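Local coordinates for 3-dehydroquinate dehydratase (PDB 2YR1), which probably catalyses the cis-dehydration of 3-dehydroquinate to 3-dehydroshikimate through a Schiff-base intermediate, the third step of the chorismate pathway, at residues G16-A24 with I242-Q253. Sequence-based numbering, arbitrary orientation.
Sequences GGTEPCICA and IDDVRTVLSILQ
Ile22 carries most of the apolar contact between strand 21-24 and helix 242-253, its two branches reaching different turns of the helix. CG1 stands anti to the carbonyl carbon (chi1 -60°) and chi2 is extended, which sends CD1 in among Val245, Arg246 and Leu249. Ile22 CD1 lies 4.1 Å from both Val245 CG1 and Leu249 CD1, and it covers one face of the Arg246 guanidinium, 3.9 Å from Arg246 NH1. The arginine chain is straight from CG to NE, and Arg246 CG also meets Ile22 CD1, so the aliphatic part of the arginine takes part too. The other branch, Ile22 CG2, rests 4.1 Å from Ile242 CD1 at the start of the helix. Two residues earlier, the ring of Pro20 slides past Leu249, its CG 4.2 Å from Leu249 CD2.

Packing gives way to polar contact at the exposed end. Gln253 extends toward the loop, its NE2 3.5 Å from Pro20 CD, and the same nitrogen makes a weak hydrogen bond of 3.3 Å to Glu19 OE1. The glutamate chain bends at chi2 to meet the amide roughly at a right angle, with carboxylate and amide planes 38° apart. This weak bond between an exposed glutamate and a partly exposed glutamine contrasts with the buried isoleucine patch.

The strand and helix run nearly antiparallel, the axes of strand 21-24 and helix 242-253 approaching to 10.4 Å, as expected where the last helix of a TIM barrel packs on the outside of its first strand. Strand 21-26 lies between strands 48-52 and 226-228 in the parallel sheet, Val245 also touches Leu217 of helix 213-218, and the helix side bearing Thr247, Val248 and Ile251 packs against the second subunit.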
loop_
_atom_site.group_PDB
_atom_site.type_symbol
_atom_site.label_atom_id
_atom_site.label_comp_id
_atom_site.label_asym_id
_atom_site.label_seq_id
_atom_site.Cartn_x
_atom_site.Cartn_y
_atom_site.Cartn_z
ATOM N N GLY A 16 6.630 5.369 16.830
ATOM C CA GLY A 16 5.904 4.159 17.178
ATOM C C GLY A 16 4.488 4.453 17.656
ATOM O O GLY A 16 3.765 3.547 18.041
ATOM N N GLY A 17 4.087 5.721 17.627
ATOM C CA GLY A 17 2.748 6.074 18.072
ATOM C C GLY A 17 1.698 5.927 16.988
ATOM O O GLY A 17 1.646 4.935 16.260
ATOM N N THR A 18 0.867 6.948 16.885
ATOM C CA THR A 18 -0.204 7.002 15.906
ATOM C C THR A 18 0.332 7.498 14.564
ATOM O O THR A 18 -0.093 7.045 13.512
ATOM C CB THR A 18 -1.285 7.996 16.349
ATOM O OG1 THR A 18 -1.727 7.666 17.668
ATOM C CG2 THR A 18 -2.468 7.944 15.387
ATOM N N GLU A 19 1.265 8.441 14.624
ATOM C CA GLU A 19 1.832 9.045 13.427
ATOM C C GLU A 19 3.102 8.400 12.893
ATOM O O GLU A 19 4.059 8.158 13.635
ATOM C CB GLU A 19 2.148 10.519 13.685
ATOM C CG GLU A 19 1.042 11.288 14.336
ATOM C CD GLU A 19 -0.253 11.139 13.595
ATOM O OE1 GLU A 19 -0.304 11.536 12.406
ATOM O OE2 GLU A 19 -1.215 10.620 14.202
ATOM N N PRO A 20 3.125 8.099 11.592
ATOM C CA PRO A 20 4.384 7.506 11.145
ATOM C C PRO A 20 5.443 8.636 11.090
ATOM O O PRO A 20 5.105 9.797 10.875
ATOM C CB PRO A 20 4.037 6.906 9.768
ATOM C CG PRO A 20 2.693 7.469 9.388
ATOM C CD PRO A 20 1.999 7.784 10.691
ATOM N N CYS A 21 6.707 8.324 11.348
ATOM C CA CYS A 21 7.743 9.362 11.281
ATOM C C CYS A 21 8.473 9.331 9.954
ATOM O O CYS A 21 8.734 8.259 9.407
ATOM C CB CYS A 21 8.762 9.194 12.403
ATOM S SG CYS A 21 8.057 9.510 13.995
ATOM N N ILE A 22 8.781 10.511 9.430
ATOM C CA ILE A 22 9.498 10.616 8.174
ATOM C C ILE A 22 10.948 10.998 8.453
ATOM O O ILE A 22 11.218 12.044 9.066
ATOM C CB ILE A 22 8.901 11.706 7.254
ATOM C CG1 ILE A 22 7.439 11.396 6.937
ATOM C CG2 ILE A 22 9.710 11.784 5.992
ATOM C CD1 ILE A 22 6.741 12.445 6.082
ATOM N N CYS A 23 11.873 10.158 8.009
ATOM C CA CYS A 23 13.299 10.438 8.172
ATOM C C CYS A 23 13.919 10.843 6.818
ATOM O O CYS A 23 13.693 10.179 5.805
ATOM C CB CYS A 23 14.034 9.198 8.697
ATOM S SG CYS A 23 15.822 9.490 8.925
ATOM N N ALA A 24 14.710 11.919 6.806
ATOM C CA ALA A 24 15.338 12.368 5.562
ATOM C C ALA A 24 16.863 12.312 5.682
ATOM O O ALA A 24 17.435 12.833 6.632
ATOM C CB ALA A 24 14.875 13.793 5.233
ATOM N N ILE A 242 9.699 13.879 0.054
ATOM C CA ILE A 242 8.951 14.084 1.268
ATOM C C ILE A 242 7.535 14.651 1.096
ATOM O O ILE A 242 6.608 14.250 1.819
ATOM C CB ILE A 242 9.765 14.961 2.214
ATOM C CG1 ILE A 242 9.053 15.075 3.561
ATOM C CG2 ILE A 242 9.993 16.318 1.580
ATOM C CD1 ILE A 242 9.935 15.665 4.639
ATOM N N ASP A 243 7.361 15.562 0.143
ATOM C CA ASP A 243 6.050 16.165 -0.103
ATOM C C ASP A 243 5.030 15.140 -0.605
ATOM O O ASP A 243 3.858 15.167 -0.220
ATOM C CB ASP A 243 6.178 17.311 -1.118
ATOM C CG ASP A 243 6.836 18.545 -0.521
ATOM O OD1 ASP A 243 6.617 18.814 0.687
ATOM O OD2 ASP A 243 7.561 19.251 -1.258
ATOM N N ASP A 244 5.475 14.234 -1.469
ATOM C CA ASP A 244 4.578 13.210 -1.987
ATOM C C ASP A 244 4.276 12.166 -0.907
ATOM O O ASP A 244 3.175 11.629 -0.843
ATOM C CB ASP A 244 5.171 12.575 -3.248
ATOM C CG ASP A 244 5.301 13.583 -4.402
ATOM O OD1 ASP A 244 4.327 14.304 -4.679
ATOM O OD2 ASP A 244 6.371 13.658 -5.033
ATOM N N VAL A 245 5.247 11.888 -0.044
ATOM C CA VAL A 245 5.020 10.937 1.040
ATOM C C VAL A 245 3.923 11.475 1.962
ATOM O O VAL A 245 2.992 10.748 2.325
ATOM C CB VAL A 245 6.310 10.695 1.844
ATOM C CG1 VAL A 245 6.020 9.841 3.052
ATOM C CG2 VAL A 245 7.327 9.970 0.963
ATOM N N ARG A 246 4.030 12.759 2.323
ATOM C CA ARG A 246 3.045 13.430 3.187
ATOM C C ARG A 246 1.643 13.384 2.569
ATOM O O ARG A 246 0.657 13.125 3.253
ATOM C CB ARG A 246 3.424 14.909 3.406
ATOM C CG ARG A 246 4.720 15.152 4.169
ATOM C CD ARG A 246 5.037 16.651 4.188
ATOM N NE ARG A 246 6.244 16.994 4.936
ATOM C CZ ARG A 246 6.430 16.689 6.215
ATOM N NH1 ARG A 246 5.485 16.025 6.878
ATOM N NH2 ARG A 246 7.544 17.062 6.836
ATOM N N THR A 247 1.565 13.652 1.274
ATOM C CA THR A 247 0.286 13.635 0.560
ATOM C C THR A 247 -0.422 12.294 0.771
ATOM O O THR A 247 -1.581 12.240 1.197
ATOM C CB THR A 247 0.504 13.838 -0.963
ATOM O OG1 THR A 247 1.041 15.143 -1.194
ATOM C CG2 THR A 247 -0.801 13.679 -1.735
ATOM N N VAL A 248 0.285 11.211 0.467
ATOM C CA VAL A 248 -0.285 9.864 0.595
ATOM C C VAL A 248 -0.595 9.483 2.037
ATOM O O VAL A 248 -1.657 8.905 2.336
ATOM C CB VAL A 248 0.677 8.815 -0.043
ATOM C CG1 VAL A 248 0.163 7.425 0.165
ATOM C CG2 VAL A 248 0.825 9.115 -1.545
ATOM N N LEU A 249 0.323 9.799 2.943
ATOM C CA LEU A 249 0.101 9.452 4.339
ATOM C C LEU A 249 -1.167 10.069 4.868
ATOM O O LEU A 249 -1.908 9.419 5.593
ATOM C CB LEU A 249 1.266 9.905 5.217
ATOM C CG LEU A 249 2.590 9.167 5.029
ATOM C CD1 LEU A 249 3.620 9.728 6.023
ATOM C CD2 LEU A 249 2.375 7.671 5.255
ATOM N N SER A 250 -1.406 11.332 4.524
ATOM C CA SER A 250 -2.589 12.028 5.005
ATOM C C SER A 250 -3.865 11.360 4.494
ATOM O O SER A 250 -4.805 11.138 5.253
ATOM C CB SER A 250 -2.537 13.495 4.587
ATOM O OG SER A 250 -1.419 14.132 5.193
ATOM N N ILE A 251 -3.876 11.011 3.217
ATOM C CA ILE A 251 -5.037 10.353 2.632
ATOM C C ILE A 251 -5.186 8.966 3.255
ATOM O O ILE A 251 -6.242 8.608 3.758
ATOM C CB ILE A 251 -4.863 10.235 1.118
ATOM C CG1 ILE A 251 -4.886 11.643 0.518
ATOM C CG2 ILE A 251 -5.949 9.329 0.528
ATOM C CD1 ILE A 251 -4.464 11.711 -0.914
ATOM N N LEU A 252 -4.105 8.204 3.251
ATOM C CA LEU A 252 -4.138 6.869 3.815
ATOM C C LEU A 252 -4.588 6.918 5.271
ATOM O O LEU A 252 -5.359 6.075 5.703
ATOM C CB LEU A 252 -2.750 6.227 3.705
ATOM C CG LEU A 252 -2.637 4.709 3.831
ATOM C CD1 LEU A 252 -3.621 4.016 2.869
ATOM C CD2 LEU A 252 -1.187 4.306 3.530
ATOM N N GLN A 253 -4.124 7.924 6.015
ATOM C CA GLN A 253 -4.471 8.039 7.419
ATOM C C GLN A 253 -5.921 8.376 7.707
ATOM O O GLN A 253 -6.526 7.788 8.612
ATOM C CB GLN A 253 -3.560 9.052 8.111
ATOM C CG GLN A 253 -2.192 8.473 8.406
ATOM C CD GLN A 253 -1.366 9.338 9.314
ATOM O OE1 GLN A 253 -0.810 10.356 8.894
ATOM N NE2 GLN A 253 -1.279 8.942 10.580
#